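Local coordinates for uncharacterized protein (Pseudomonas aeruginosa UCBPP-PA14, PDB 3FD9) that is a transcriptional anti-activator that probably represses the type III secretion regulon by disrupting self-association and DNA binding of the activator ExsA, at residues W102-V107 and R195-L200. Sequence-based numbering, arbitrary orientation.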
ATOM      1  N   TRP A 102       3.167  15.402 -14.625  1.00 35.75           N
ATOM      2  CA  TRP A 102       4.404  15.508 -15.370  1.00 34.55           C
ATOM      3  C   TRP A 102       4.782  16.948 -15.672  1.00 35.83           C
ATOM      4  O   TRP A 102       5.934  17.243 -15.949  1.00 38.61           O
ATOM      5  CB  TRP A 102       4.338  14.676 -16.654  1.00 34.50           C
ATOM      6  CG  TRP A 102       4.940  13.302 -16.485  1.00 35.77           C
ATOM      7  CD1 TRP A 102       6.272  12.977 -16.518  1.00 37.56           C
ATOM      8  CD2 TRP A 102       4.240  12.076 -16.243  1.00 27.86           C
ATOM      9  NE1 TRP A 102       6.436  11.628 -16.309  1.00 33.67           N
ATOM     10  CE2 TRP A 102       5.207  11.054 -16.138  1.00 28.53           C
ATOM     11  CE3 TRP A 102       2.890  11.743 -16.106  1.00 34.78           C
ATOM     12  CZ2 TRP A 102       4.867   9.728 -15.905  1.00 34.04           C
ATOM     13  CZ3 TRP A 102       2.556  10.422 -15.871  1.00 37.50           C
ATOM     14  CH2 TRP A 102       3.540   9.431 -15.775  1.00 39.52           C
ATOM     15  N   VAL A 103       3.821  17.853 -15.610  1.00 32.61           N
ATOM     16  CA  VAL A 103       4.106  19.239 -15.929  1.00 31.72           C
ATOM     17  C   VAL A 103       3.696  20.169 -14.794  1.00 33.51           C
ATOM     18  O   VAL A 103       4.540  20.672 -14.064  1.00 36.56           O
ATOM     19  CB  VAL A 103       3.410  19.677 -17.234  1.00 32.25           C
ATOM     20  CG1 VAL A 103       3.784  21.102 -17.582  1.00 30.59           C
ATOM     21  CG2 VAL A 103       3.792  18.761 -18.363  1.00 29.96           C
ATOM     22  N   LEU A 104       2.397  20.388 -14.641  1.00 26.58           N
ATOM     23  CA  LEU A 104       1.912  21.430 -13.748  1.00 25.02           C
ATOM     24  C   LEU A 104       2.501  21.370 -12.345  1.00 25.64           C
ATOM     25  O   LEU A 104       2.973  22.382 -11.828  1.00 27.39           O
ATOM     26  CB  LEU A 104       0.390  21.425 -13.691  1.00 24.12           C
ATOM     27  CG  LEU A 104      -0.334  21.573 -15.033  1.00 23.94           C
ATOM     28  CD1 LEU A 104      -1.836  21.694 -14.788  1.00 26.42           C
ATOM     29  CD2 LEU A 104       0.183  22.762 -15.814  1.00 25.15           C
ATOM     30  N   LEU A 105       2.483  20.196 -11.727  1.00 21.42           N
ATOM     31  CA  LEU A 105       2.998  20.061 -10.367  1.00 20.55           C
ATOM     32  C   LEU A 105       4.520  20.244 -10.254  1.00 21.82           C
ATOM     33  O   LEU A 105       4.996  20.987  -9.393  1.00 23.06           O
ATOM     34  CB  LEU A 105       2.565  18.728  -9.754  1.00 18.74           C
ATOM     35  CG  LEU A 105       1.094  18.615  -9.385  1.00 17.66           C
ATOM     36  CD1 LEU A 105       0.880  17.383  -8.546  1.00 19.05           C
ATOM     37  CD2 LEU A 105       0.610  19.851  -8.633  1.00 24.26           C
ATOM     38  N   PRO A 106       5.294  19.558 -11.108  1.00 29.71           N
ATOM     39  CA  PRO A 106       6.742  19.810 -11.116  1.00 30.72           C
ATOM     40  C   PRO A 106       7.059  21.278 -11.401  1.00 32.61           C
ATOM     41  O   PRO A 106       7.831  21.915 -10.681  1.00 33.97           O
ATOM     42  CB  PRO A 106       7.238  18.947 -12.273  1.00 29.87           C
ATOM     43  CG  PRO A 106       6.236  17.825 -12.349  1.00 29.93           C
ATOM     44  CD  PRO A 106       4.914  18.467 -12.021  1.00 29.30           C
ATOM     45  N   VAL A 107       6.453  21.812 -12.452  1.00 31.48           N
ATOM     46  CA  VAL A 107       6.677  23.193 -12.847  1.00 32.67           C
ATOM     47  C   VAL A 107       6.363  24.156 -11.715  1.00 34.31           C
ATOM     48  O   VAL A 107       7.078  25.137 -11.508  1.00 36.75           O
ATOM     49  CB  VAL A 107       5.837  23.562 -14.076  1.00 32.11           C
ATOM     50  CG1 VAL A 107       5.737  25.070 -14.224  1.00 30.25           C
ATOM     51  CG2 VAL A 107       6.439  22.919 -15.325  1.00 33.20           C
ATOM     52  N   ARG A 195      -8.064  28.287  -9.661  1.00 51.44           N
ATOM     53  CA  ARG A 195      -9.087  28.246 -10.688  1.00 52.30           C
ATOM     54  C   ARG A 195      -8.671  27.380 -11.865  1.00 50.50           C
ATOM     55  O   ARG A 195      -9.450  26.554 -12.348  1.00 49.76           O
ATOM     56  CB  ARG A 195      -9.407  29.653 -11.180  1.00 55.55           C
ATOM     57  CG  ARG A 195     -10.624  29.711 -12.093  1.00 61.93           C
ATOM     58  CD  ARG A 195     -10.782  31.083 -12.719  1.00 68.00           C
ATOM     59  NE  ARG A 195      -9.684  31.392 -13.629  1.00 65.84           N
ATOM     60  CZ  ARG A 195      -9.699  32.393 -14.499  1.00 68.86           C
ATOM     61  NH1 ARG A 195     -10.761  33.184 -14.582  1.00 71.47           N
ATOM     62  NH2 ARG A 195      -8.654  32.601 -15.290  1.00 71.71           N
ATOM     63  N   GLY A 196      -7.441  27.576 -12.325  1.00 44.82           N
ATOM     64  CA  GLY A 196      -6.932  26.841 -13.462  1.00 41.38           C
ATOM     65  C   GLY A 196      -6.956  25.348 -13.236  1.00 40.14           C
ATOM     66  O   GLY A 196      -7.279  24.576 -14.147  1.00 41.54           O
HETATM   67  N   MSE A 197      -6.622  24.935 -12.017  1.00 42.94           N
HETATM   68  CA  MSE A 197      -6.557  23.517 -11.696  1.00 41.31           C
HETATM   69  C   MSE A 197      -7.951  22.900 -11.638  1.00 42.06           C
HETATM   70  O   MSE A 197      -8.158  21.780 -12.085  1.00 41.76           O
HETATM   71  CB  MSE A 197      -5.819  23.298 -10.376  1.00 42.09           C
HETATM   72  CG  MSE A 197      -5.628  21.840  -9.999  1.00 39.59           C
HETATM   73 SE   MSE A 197      -4.539  20.824 -11.293  1.00 48.72          SE
HETATM   74  CE  MSE A 197      -2.884  21.886 -11.255  1.00 42.34           C
ATOM     75  N   ALA A 198      -8.905  23.644 -11.086  1.00 41.51           N
ATOM     76  CA  ALA A 198     -10.294  23.203 -11.041  1.00 40.53           C
ATOM     77  C   ALA A 198     -10.840  22.992 -12.446  1.00 40.62           C
ATOM     78  O   ALA A 198     -11.489  21.983 -12.734  1.00 40.87           O
ATOM     79  CB  ALA A 198     -11.142  24.222 -10.308  1.00 42.03           C
ATOM     80  N   THR A 199     -10.570  23.953 -13.319  1.00 32.72           N
ATOM     81  CA  THR A 199     -11.066  23.898 -14.687  1.00 33.73           C
ATOM     82  C   THR A 199     -10.505  22.709 -15.448  1.00 32.96           C
ATOM     83  O   THR A 199     -11.247  21.952 -16.061  1.00 33.55           O
ATOM     84  CB  THR A 199     -10.716  25.162 -15.450  1.00 34.28           C
ATOM     85  OG1 THR A 199     -11.392  26.276 -14.853  1.00 37.79           O
ATOM     86  CG2 THR A 199     -11.121  25.025 -16.912  1.00 33.63           C
ATOM     87  N   LEU A 200      -9.191  22.547 -15.415  1.00 33.47           N
ATOM     88  CA  LEU A 200      -8.569  21.404 -16.058  1.00 32.58           C
ATOM     89  C   LEU A 200      -9.189  20.099 -15.554  1.00 33.71           C
ATOM     90  O   LEU A 200      -9.399  19.151 -16.313  1.00 34.86           O
ATOM     91  CB  LEU A 200      -7.072  21.406 -15.785  1.00 32.73           C
ATOM     92  CG  LEU A 200      -6.352  20.156 -16.278  1.00 31.19           C
ATOM     93  CD1 LEU A 200      -6.518  20.039 -17.779  1.00 28.46           C
ATOM     94  CD2 LEU A 200      -4.878  20.185 -15.883  1.00 26.34           C
TER
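L104 meets M197 and L200 through methyl groups, with no flat group of either segment taking part; the ring of F209, from a loop, packs on both L104 and M197. This is a buried helix-helix contact in a largely alpha-helical protein, joining helix 96-115 to helix 193-203, whose residues 195-200 fall in the ExsD C-terminal domain family. The nearest CA atoms, of L104 and M197, are 9.0 Å apart, and the contact is made by the outer parts of the side chains.

L104 makes its closest approaches through one methyl, CD1. CG lies anti to the carbonyl carbon (chi1 -56°) and CD1 continues the chain outward (chi2 -174°), to L200 CD2 at 3.6 Å, the two leucines meeting tip to tip. M197 approaches differently: its side chain slides past L104 in the opposite direction.

I100, four residues before L104 on helix 96-115, packs on M197 and L200, and M39 of the second subunit packs on L105 and M197, so the contact also borders a subunit interface. M197, a selenomethionine, leaves its helix with CG anti to the backbone N and then bends at chi2 and chi3, which brings its methyl CE against two atoms of L104, 3.7 Å from CD1 and 4.1 Å from CB.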